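PDB 6HDY: 2-hydroxyisobutyryl-CoA synthetase, which is an acyl-CoA synthetase of the ANL superfamily, built from a large AMP-binding domain and a smaller C-terminal domain. Local coordinates for residues H227-A232 with L237-F242; E86-R91 with P336-L341; R153-M158 with E186-K191. All blocks are in the same frame, centred on the assembly; numbering follows the deposited sequence.

Contact 1 (H227-A232 with L237-F242); sequences HLAEVA and LNPRNF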
loop_
_atom_site.group_PDB
_atom_site.type_symbol
_atom_site.label_atom_id
_atom_site.label_comp_id
_atom_site.label_asym_id
_atom_site.label_seq_id
_atom_site.Cartn_x
_atom_site.Cartn_y
_atom_site.Cartn_z
ATOM N N HIS A 227 -19.302 -0.362 -4.629
ATOM C CA HIS A 227 -19.046 1.080 -4.657
ATOM C C HIS A 227 -18.364 1.528 -5.947
ATOM O O HIS A 227 -18.736 2.556 -6.523
ATOM C CB HIS A 227 -18.283 1.543 -3.409
ATOM C CG HIS A 227 -17.837 2.978 -3.457
ATOM N ND1 HIS A 227 -18.716 4.001 -3.781
ATOM C CD2 HIS A 227 -16.614 3.513 -3.211
ATOM C CE1 HIS A 227 -18.009 5.117 -3.714
ATOM N NE2 HIS A 227 -16.738 4.878 -3.388
ATOM N N LEU A 228 -17.399 0.726 -6.416
ATOM C CA LEU A 228 -16.647 0.965 -7.640
ATOM C C LEU A 228 -17.531 0.976 -8.906
ATOM O O LEU A 228 -17.261 1.773 -9.809
ATOM C CB LEU A 228 -15.486 -0.048 -7.741
ATOM C CG LEU A 228 -14.277 0.352 -8.564
ATOM C CD1 LEU A 228 -13.638 1.628 -8.028
ATOM C CD2 LEU A 228 -13.276 -0.777 -8.602
ATOM N N ALA A 229 -18.612 0.150 -8.954
ATOM C CA ALA A 229 -19.549 0.130 -10.103
ATOM C C ALA A 229 -20.360 1.439 -10.178
ATOM O O ALA A 229 -20.631 1.940 -11.276
ATOM C CB ALA A 229 -20.479 -1.070 -10.022
ATOM N N GLU A 230 -20.708 2.013 -8.995
ATOM C CA GLU A 230 -21.436 3.285 -8.894
ATOM C C GLU A 230 -20.492 4.374 -9.334
ATOM O O GLU A 230 -20.906 5.262 -10.067
ATOM C CB GLU A 230 -21.910 3.578 -7.468
ATOM C CG GLU A 230 -22.888 2.569 -6.893
ATOM C CD GLU A 230 -23.100 2.701 -5.398
ATOM O OE1 GLU A 230 -24.174 2.276 -4.919
ATOM O OE2 GLU A 230 -22.199 3.229 -4.703
ATOM N N VAL A 231 -19.208 4.287 -8.930
ATOM C CA VAL A 231 -18.199 5.250 -9.365
ATOM C C VAL A 231 -17.980 5.136 -10.896
ATOM O O VAL A 231 -17.949 6.171 -11.566
ATOM C CB VAL A 231 -16.886 5.176 -8.542
ATOM C CG1 VAL A 231 -15.824 6.115 -9.104
ATOM C CG2 VAL A 231 -17.153 5.510 -7.078
ATOM N N ALA A 232 -17.895 3.890 -11.445
ATOM C CA ALA A 232 -17.719 3.646 -12.887
ATOM C C ALA A 232 -18.864 4.304 -13.644
ATOM O O ALA A 232 -18.623 5.060 -14.588
ATOM C CB ALA A 232 -17.678 2.150 -13.185
ATOM N N LEU A 237 -18.445 5.323 -17.372
ATOM C CA LEU A 237 -17.760 4.111 -17.814
ATOM C C LEU A 237 -18.637 2.921 -17.459
ATOM O O LEU A 237 -19.338 2.955 -16.443
ATOM C CB LEU A 237 -16.371 3.956 -17.156
ATOM C CG LEU A 237 -15.295 5.016 -17.459
ATOM C CD1 LEU A 237 -14.111 4.852 -16.532
ATOM C CD2 LEU A 237 -14.812 4.945 -18.909
ATOM N N ASN A 238 -18.613 1.874 -18.283
ATOM C CA ASN A 238 -19.418 0.681 -18.043
ATOM C C ASN A 238 -18.494 -0.383 -17.460
ATOM O O ASN A 238 -17.518 -0.750 -18.119
ATOM C CB ASN A 238 -20.119 0.219 -19.334
ATOM C CG ASN A 238 -21.218 -0.792 -19.130
ATOM O OD1 ASN A 238 -21.064 -1.792 -18.411
ATOM N ND2 ASN A 238 -22.333 -0.593 -19.829
ATOM N N PRO A 239 -18.779 -0.878 -16.226
ATOM C CA PRO A 239 -17.846 -1.827 -15.569
ATOM C C PRO A 239 -17.764 -3.237 -16.170
ATOM O O PRO A 239 -16.885 -4.006 -15.786
ATOM C CB PRO A 239 -18.310 -1.848 -14.105
ATOM C CG PRO A 239 -19.731 -1.381 -14.134
ATOM C CD PRO A 239 -19.895 -0.492 -15.328
ATOM N N ARG A 240 -18.629 -3.558 -17.137
ATOM C CA ARG A 240 -18.595 -4.831 -17.867
ATOM C C ARG A 240 -17.460 -4.785 -18.918
ATOM O O ARG A 240 -17.053 -5.832 -19.455
ATOM C CB ARG A 240 -19.941 -5.076 -18.563
ATOM C CG ARG A 240 -21.001 -5.627 -17.621
ATOM C CD ARG A 240 -22.273 -6.052 -18.328
ATOM N NE ARG A 240 -22.954 -7.104 -17.568
ATOM C CZ ARG A 240 -22.990 -8.390 -17.912
ATOM N NH1 ARG A 240 -22.418 -8.803 -19.038
ATOM N NH2 ARG A 240 -23.614 -9.273 -17.137
ATOM N N ASN A 241 -16.957 -3.557 -19.200
ATOM C CA ASN A 241 -15.915 -3.311 -20.180
ATOM C C ASN A 241 -14.527 -3.226 -19.541
ATOM O O ASN A 241 -13.626 -2.611 -20.110
ATOM C CB ASN A 241 -16.238 -2.049 -21.020
ATOM C CG ASN A 241 -15.719 -2.059 -22.455
ATOM O OD1 ASN A 241 -14.707 -2.696 -22.799
ATOM N ND2 ASN A 241 -16.390 -1.311 -23.326
ATOM N N PHE A 242 -14.345 -3.884 -18.378
ATOM C CA PHE A 242 -13.073 -3.893 -17.651
ATOM C C PHE A 242 -12.258 -5.162 -17.938
ATOM O O PHE A 242 -11.164 -5.327 -17.403
ATOM C CB PHE A 242 -13.329 -3.694 -16.148
ATOM C CG PHE A 242 -13.809 -2.317 -15.725
ATOM C CD1 PHE A 242 -13.779 -1.241 -16.615
ATOM C CD2 PHE A 242 -14.233 -2.081 -14.421
ATOM C CE1 PHE A 242 -14.175 0.039 -16.209
ATOM C CE2 PHE A 242 -14.599 -0.792 -14.006
ATOM C CZ PHE A 242 -14.580 0.256 -14.906
#
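Ala232 and Leu237 are joined by the one polar link between helical residues 227-232 and the turn 237-242. The amide N of Leu237 donates to the carbonyl O of Ala232 over 2.8 Å, tying the chain back to the last turns of the helix it has just left.

The remaining contact is apolar and small-scale. The methyl CB of Ala232 reaches CZ at the far end of the Phe242 ring, 4.0 Å away and obliquely, and it also lies 4.1 Å from CD of Pro239. One turn earlier, CB of Ala229 meets CG of the same pyrrolidine at 4.2 Å, so two alanine methyls of the helix rest against a single proline ring. Side chains this short are consistent with the close approach of the backbones, 4.9 Å between CA of Ala232 and CA of Leu237.

A third group of interactions shapes the loop itself. Asn238 forms an Asx turn, its OD1 accepting from N of Arg240 in the carbonyl plane, on a lone pair, at 3.3 Å. Phe242 has CG anti to its carbonyl carbon (chi1 -70°), which folds the ring back so that CA of Pro239 sits 3.7 Å above the plane, over its centre.

The pair belongs to a beta-alpha-beta crossover: helix 222-234 connects the neighbouring parallel strands 217-220 and 246-249, with the return loop formed by residues 237-242. Helix 202-213 packs against it through Leu210, which touches both Leu228 and Phe242, while Tyr268 of helix 258-268 meets Leu228, Pro239 and Phe242.

Contact 2 (E86-R91 with P336-L341); sequences EDFEAR and PMIRLL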
loop_
_atom_site.group_PDB
_atom_site.type_symbol
_atom_site.label_atom_id
_atom_site.label_comp_id
_atom_site.label_asym_id
_atom_site.label_seq_id
_atom_site.Cartn_x
_atom_site.Cartn_y
_atom_site.Cartn_z
ATOM N N GLU A 86 -9.186 -36.233 17.384
ATOM C CA GLU A 86 -10.112 -36.176 18.510
ATOM C C GLU A 86 -9.383 -35.689 19.780
ATOM O O GLU A 86 -9.984 -34.996 20.595
ATOM C CB GLU A 86 -10.875 -37.510 18.735
ATOM C CG GLU A 86 -10.573 -38.663 17.777
ATOM C CD GLU A 86 -10.899 -38.527 16.297
ATOM O OE1 GLU A 86 -11.998 -38.032 15.955
ATOM O OE2 GLU A 86 -10.059 -38.961 15.476
ATOM N N ASP A 87 -8.086 -36.024 19.925
ATOM C CA ASP A 87 -7.252 -35.566 21.048
ATOM C C ASP A 87 -7.019 -34.063 20.921
ATOM O O ASP A 87 -7.064 -33.346 21.916
ATOM C CB ASP A 87 -5.886 -36.273 21.050
ATOM C CG ASP A 87 -5.836 -37.672 21.628
ATOM O OD1 ASP A 87 -6.683 -37.997 22.489
ATOM O OD2 ASP A 87 -4.913 -38.411 21.278
ATOM N N PHE A 88 -6.777 -33.599 19.687
ATOM C CA PHE A 88 -6.558 -32.205 19.331
ATOM C C PHE A 88 -7.732 -31.312 19.755
ATOM O O PHE A 88 -7.509 -30.317 20.438
ATOM C CB PHE A 88 -6.313 -32.101 17.814
ATOM C CG PHE A 88 -5.685 -30.816 17.338
ATOM C CD1 PHE A 88 -4.373 -30.494 17.680
ATOM C CD2 PHE A 88 -6.384 -29.948 16.503
ATOM C CE1 PHE A 88 -3.796 -29.293 17.249
ATOM C CE2 PHE A 88 -5.788 -28.774 16.028
ATOM C CZ PHE A 88 -4.506 -28.445 16.423
ATOM N N GLU A 89 -8.978 -31.680 19.386
ATOM C CA GLU A 89 -10.159 -30.862 19.700
ATOM C C GLU A 89 -10.521 -30.819 21.176
ATOM O O GLU A 89 -11.002 -29.792 21.662
ATOM C CB GLU A 89 -11.378 -31.277 18.863
ATOM C CG GLU A 89 -11.870 -32.692 19.115
ATOM C CD GLU A 89 -12.854 -33.245 18.104
ATOM O OE1 GLU A 89 -13.491 -32.449 17.377
ATOM O OE2 GLU A 89 -13.008 -34.485 18.064
ATOM N N ALA A 90 -10.298 -31.933 21.875
ATOM C CA ALA A 90 -10.658 -32.100 23.277
ATOM C C ALA A 90 -9.602 -31.631 24.270
ATOM O O ALA A 90 -9.962 -31.041 25.293
ATOM C CB ALA A 90 -11.027 -33.557 23.545
ATOM N N ARG A 91 -8.309 -31.897 23.987
ATOM C CA ARG A 91 -7.213 -31.583 24.906
ATOM C C ARG A 91 -6.581 -30.215 24.716
ATOM O O ARG A 91 -6.178 -29.594 25.705
ATOM C CB ARG A 91 -6.116 -32.668 24.865
ATOM C CG ARG A 91 -6.600 -34.081 25.121
ATOM C CD ARG A 91 -5.483 -35.082 24.889
ATOM N NE ARG A 91 -5.913 -36.450 25.178
ATOM C CZ ARG A 91 -5.874 -37.017 26.379
ATOM N NH1 ARG A 91 -6.292 -38.265 26.543
ATOM N NH2 ARG A 91 -5.413 -36.341 27.428
ATOM N N PRO A 336 2.926 -18.760 15.033
ATOM C CA PRO A 336 1.997 -19.816 14.586
ATOM C C PRO A 336 0.751 -19.851 15.461
ATOM O O PRO A 336 0.839 -19.728 16.681
ATOM C CB PRO A 336 2.828 -21.103 14.673
ATOM C CG PRO A 336 3.854 -20.826 15.707
ATOM C CD PRO A 336 4.155 -19.343 15.626
ATOM N N MET A 337 -0.393 -19.945 14.828
ATOM C CA MET A 337 -1.683 -19.992 15.508
ATOM C C MET A 337 -2.135 -21.434 15.625
ATOM O O MET A 337 -2.258 -22.124 14.609
ATOM C CB MET A 337 -2.748 -19.184 14.748
ATOM C CG MET A 337 -2.552 -17.681 14.732
ATOM S SD MET A 337 -2.467 -16.789 16.299
ATOM C CE MET A 337 -3.535 -17.575 17.242
ATOM N N ILE A 338 -2.318 -21.905 16.865
ATOM C CA ILE A 338 -2.741 -23.282 17.119
ATOM C C ILE A 338 -4.089 -23.257 17.812
ATOM O O ILE A 338 -4.193 -22.937 18.998
ATOM C CB ILE A 338 -1.676 -24.154 17.859
ATOM C CG1 ILE A 338 -0.296 -24.056 17.169
ATOM C CG2 ILE A 338 -2.144 -25.614 17.944
ATOM C CD1 ILE A 338 0.832 -24.532 17.981
ATOM N N ARG A 339 -5.114 -23.605 17.052
ATOM C CA ARG A 339 -6.501 -23.634 17.485
ATOM C C ARG A 339 -6.974 -22.237 17.877
ATOM O O ARG A 339 -7.485 -22.029 18.970
ATOM C CB ARG A 339 -6.758 -24.722 18.566
ATOM C CG ARG A 339 -6.948 -26.064 17.910
ATOM C CD ARG A 339 -7.184 -27.243 18.825
ATOM N NE ARG A 339 -8.234 -27.048 19.823
ATOM C CZ ARG A 339 -9.529 -27.282 19.636
ATOM N NH1 ARG A 339 -9.981 -27.657 18.445
ATOM N NH2 ARG A 339 -10.386 -27.117 20.631
ATOM N N LEU A 340 -6.807 -21.271 16.967
ATOM C CA LEU A 340 -7.332 -19.921 17.204
ATOM C C LEU A 340 -8.836 -19.909 16.918
ATOM O O LEU A 340 -9.284 -20.351 15.851
ATOM C CB LEU A 340 -6.607 -18.826 16.387
ATOM C CG LEU A 340 -7.171 -17.373 16.412
ATOM C CD1 LEU A 340 -6.971 -16.710 17.783
ATOM C CD2 LEU A 340 -6.536 -16.514 15.311
ATOM N N LEU A 341 -9.597 -19.426 17.910
ATOM C CA LEU A 341 -11.041 -19.272 17.862
ATOM C C LEU A 341 -11.363 -18.034 16.988
ATOM O O LEU A 341 -10.883 -16.943 17.276
ATOM C CB LEU A 341 -11.584 -19.119 19.301
ATOM C CG LEU A 341 -13.079 -18.779 19.473
ATOM C CD1 LEU A 341 -13.970 -19.858 18.868
ATOM C CD2 LEU A 341 -13.424 -18.602 20.943
#
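Phe88 and Arg339 carry the tight half of this contact, in which the aliphatic part of the arginine lies across the ring. CD of Arg339 stands 3.7 Å from the centroid of the Phe88 ring and 22° off its normal, a CH-pi contact over the face, and CG of Arg339 follows at 3.5 Å from CE2 of Phe88. The two side chains run past each other in opposite directions. A bend at chi3 (50°) then turns the guanidinium out of line with the ring, towards the end of helix 85-91. There one face is covered by backbone: O of Phe88 lies 3.4 Å above the guanidinium plane, CA of Glu89 lies over that same face, and O of Glu89 stands over it 2.9 Å from NH2 of Arg339, at an angle too poor for a hydrogen bond. Such carbonyls probably favour the positive charge, but the hydrogen bonds that fix the group come from NE to Val92 O and NH2 to Met314 O, with a salt bridge from NH1 to Glu307. Ile338 completes the packing, its CG2 meeting CZ of Phe88 at 4.0 Å with the side chains crossing at about a right angle.

The other side of the helix is looser and faces solvent. Arg91 and Asp87 form a salt bridge there, NE of Arg91 meeting OD1 of Asp87 at 3.2 Å from above the carboxylate plane, and Ala90 and Glu86 are exposed. Glu89 is buried; its CB lies 3.9 Å from NH1 of Arg339, while its carboxylate is salt-bridged to Arg316.

Arg339 and Leu340 form a G1 beta bulge opposite Tyr327 of strand 322-329. That strand meets the contact through Thr328, which touches Phe88 and Ile338, and helix 43-64 packs against these two residues with Leu54 and Val57.

Contact 3 (R153-M158 with E186-K191); sequences RIMWGM and ERLRAK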
loop_
_atom_site.group_PDB
_atom_site.type_symbol
_atom_site.label_atom_id
_atom_site.label_comp_id
_atom_site.label_asym_id
_atom_site.label_seq_id
_atom_site.Cartn_x
_atom_site.Cartn_y
_atom_site.Cartn_z
ATOM N N ARG A 153 -1.195 -20.840 -5.304
ATOM C CA ARG A 153 -1.835 -22.142 -5.454
ATOM C C ARG A 153 -3.375 -22.042 -5.529
ATOM O O ARG A 153 -3.991 -22.563 -6.463
ATOM C CB ARG A 153 -1.386 -23.061 -4.307
ATOM C CG ARG A 153 -2.241 -24.294 -4.101
ATOM C CD ARG A 153 -1.579 -25.210 -3.125
ATOM N NE ARG A 153 -2.449 -26.322 -2.757
ATOM C CZ ARG A 153 -2.296 -27.057 -1.664
ATOM N NH1 ARG A 153 -1.289 -26.821 -0.837
ATOM N NH2 ARG A 153 -3.133 -28.047 -1.402
ATOM N N ILE A 154 -3.968 -21.346 -4.550
ATOM C CA ILE A 154 -5.406 -21.128 -4.410
ATOM C C ILE A 154 -5.916 -20.165 -5.513
ATOM O O ILE A 154 -7.026 -20.343 -5.989
ATOM C CB ILE A 154 -5.690 -20.634 -2.958
ATOM C CG1 ILE A 154 -5.322 -21.721 -1.927
ATOM C CG2 ILE A 154 -7.132 -20.204 -2.790
ATOM C CD1 ILE A 154 -5.007 -21.203 -0.540
ATOM N N MET A 155 -5.113 -19.156 -5.914
ATOM C CA MET A 155 -5.501 -18.222 -6.985
ATOM C C MET A 155 -5.541 -18.968 -8.345
ATOM O O MET A 155 -6.388 -18.680 -9.186
ATOM C CB MET A 155 -4.546 -17.014 -7.025
ATOM C CG MET A 155 -4.884 -15.941 -5.995
ATOM S SD MET A 155 -3.583 -14.677 -5.838
ATOM C CE MET A 155 -3.598 -13.994 -7.474
ATOM N N TRP A 156 -4.639 -19.949 -8.526
ATOM C CA TRP A 156 -4.603 -20.826 -9.692
ATOM C C TRP A 156 -5.926 -21.628 -9.695
ATOM O O TRP A 156 -6.543 -21.790 -10.753
ATOM C CB TRP A 156 -3.375 -21.756 -9.637
ATOM C CG TRP A 156 -3.322 -22.744 -10.766
ATOM C CD1 TRP A 156 -4.082 -23.861 -10.913
ATOM C CD2 TRP A 156 -2.460 -22.694 -11.907
ATOM N NE1 TRP A 156 -3.796 -24.476 -12.104
ATOM C CE2 TRP A 156 -2.791 -23.794 -12.730
ATOM C CE3 TRP A 156 -1.445 -21.816 -12.323
ATOM C CZ2 TRP A 156 -2.124 -24.064 -13.928
ATOM C CZ3 TRP A 156 -0.793 -22.073 -13.520
ATOM C CH2 TRP A 156 -1.142 -23.181 -14.315
ATOM N N GLY A 157 -6.376 -22.038 -8.507
ATOM C CA GLY A 157 -7.645 -22.742 -8.316
ATOM C C GLY A 157 -8.869 -21.953 -8.757
ATOM O O GLY A 157 -9.917 -22.543 -9.063
ATOM N N MET A 158 -8.745 -20.608 -8.785
ATOM C CA MET A 158 -9.787 -19.682 -9.223
ATOM C C MET A 158 -9.686 -19.417 -10.736
ATOM O O MET A 158 -10.463 -18.623 -11.288
ATOM C CB MET A 158 -9.707 -18.369 -8.447
ATOM C CG MET A 158 -9.772 -18.535 -6.942
ATOM S SD MET A 158 -9.615 -16.931 -6.110
ATOM C CE MET A 158 -10.120 -17.386 -4.399
ATOM N N GLU A 186 2.269 -12.155 -7.208
ATOM C CA GLU A 186 3.719 -12.141 -7.470
ATOM C C GLU A 186 4.238 -13.568 -7.709
ATOM O O GLU A 186 4.906 -13.816 -8.726
ATOM C CB GLU A 186 4.485 -11.492 -6.293
ATOM C CG GLU A 186 4.335 -9.964 -6.176
ATOM C CD GLU A 186 4.938 -9.287 -4.950
ATOM O OE1 GLU A 186 5.312 -9.984 -3.985
ATOM O OE2 GLU A 186 5.043 -8.044 -4.952
ATOM N N ARG A 187 3.931 -14.508 -6.784
ATOM C CA ARG A 187 4.370 -15.906 -6.890
ATOM C C ARG A 187 3.700 -16.640 -8.088
ATOM O O ARG A 187 4.333 -17.484 -8.742
ATOM C CB ARG A 187 4.132 -16.657 -5.558
ATOM C CG ARG A 187 4.554 -18.143 -5.551
ATOM C CD ARG A 187 6.011 -18.369 -5.974
ATOM N NE ARG A 187 6.323 -19.796 -6.107
ATOM C CZ ARG A 187 6.173 -20.513 -7.219
ATOM N NH1 ARG A 187 6.465 -21.802 -7.225
ATOM N NH2 ARG A 187 5.709 -19.949 -8.325
ATOM N N LEU A 188 2.451 -16.266 -8.406
ATOM C CA LEU A 188 1.715 -16.850 -9.539
ATOM C C LEU A 188 2.319 -16.420 -10.896
ATOM O O LEU A 188 1.953 -16.968 -11.939
ATOM C CB LEU A 188 0.223 -16.433 -9.447
ATOM C CG LEU A 188 -0.781 -17.012 -10.480
ATOM C CD1 LEU A 188 -0.654 -18.554 -10.619
ATOM C CD2 LEU A 188 -2.188 -16.581 -10.133
ATOM N N ARG A 189 3.249 -15.435 -10.871
ATOM C CA ARG A 189 3.866 -14.833 -12.049
ATOM C C ARG A 189 2.790 -14.075 -12.848
ATOM O O ARG A 189 2.841 -13.981 -14.073
ATOM C CB ARG A 189 4.698 -15.831 -12.909
ATOM C CG ARG A 189 5.633 -16.758 -12.119
ATOM C CD ARG A 189 6.878 -16.071 -11.593
ATOM N NE ARG A 189 7.539 -16.843 -10.534
ATOM C CZ ARG A 189 7.796 -16.380 -9.308
ATOM N NH1 ARG A 189 8.417 -17.146 -8.421
ATOM N NH2 ARG A 189 7.462 -15.134 -8.973
ATOM N N ALA A 190 1.803 -13.524 -12.131
ATOM C CA ALA A 190 0.771 -12.703 -12.750
ATOM C C ALA A 190 1.394 -11.301 -12.859
ATOM O O ALA A 190 2.460 -11.076 -12.297
ATOM C CB ALA A 190 -0.473 -12.668 -11.846
ATOM N N LYS A 191 0.776 -10.378 -13.593
ATOM C CA LYS A 191 1.238 -8.987 -13.617
ATOM C C LYS A 191 0.543 -8.346 -12.386
ATOM O O LYS A 191 -0.651 -8.029 -12.446
ATOM C CB LYS A 191 0.807 -8.274 -14.909
ATOM C CG LYS A 191 1.504 -8.745 -16.159
ATOM C CD LYS A 191 0.792 -8.170 -17.370
ATOM C CE LYS A 191 1.399 -8.620 -18.671
ATOM N NZ LYS A 191 1.429 -10.104 -18.810
#
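Leu188 projects towards Met155 and Trp156 from a Schellman motif that closes helix 176-187. Arg189, with positive phi (66°), is the residue that leaves the helical path, and its N still bonds back to O of Glu186 at 3.2 Å. The helix is the connecting element of a beta-alpha-beta crossover between the adjacent parallel strands 165-168 and 191-193 of the AMP-binding domain, and helix 141-157 lies beside it.

The leucine divides its two methyls between two neighbours. With CG anti to the backbone N (chi1 -176°), the branch points at helix 141-157. CD1 comes to the edge of the Trp156 indole, in its plane, 3.8 Å from CE3, and the two side chains cross at about a right angle. Arg161 makes a cation-pi contact with the indole, while NE1 bonds to O of Ser31, which helps to hold the ring's rotation.

Met155 arches round the second methyl, CD2, touching it with its first and last side-chain carbons. All the touching residues are buried. Phe248 of strand 246-249 also packs on Met155, whose side chain is about 12 Å from the bound (3S)-3-hydroxybutanoic acid, so the contact lies outside the ligand pocket. Glu186 and Lys191, by contrast, bond to His123 and Asn118 of the second subunit. At the methionine, a bend at chi3 (62°) turns the terminal methyl back, and CD2 of Leu188 meets CB of Met155 at 3.9 Å and CE of Met155 at 4.0 Å.

Overall arrangement
Every touching residue is buried in contacts 2 and 3, while Leu237 of contact 1 is partly exposed. Contacts 1 and 3 follow one another along the chain, their centres 24 Å apart, and both serve crossovers of the same parallel sheet; contact 1 closes a short return loop, whereas contact 3 joins two successive helices beside the second subunit. Contact 2 spans 244 intervening residues, encloses both others in sequence and ties an early helix to the antiparallel sheet on the opposite side of the chain's centre from contact 1. Chemistry follows place: alanine methyls on proline and phenylalanine rings plus one backbone bond in contact 1, a buried arginine in contact 2, purely apolar side chains in contact 3.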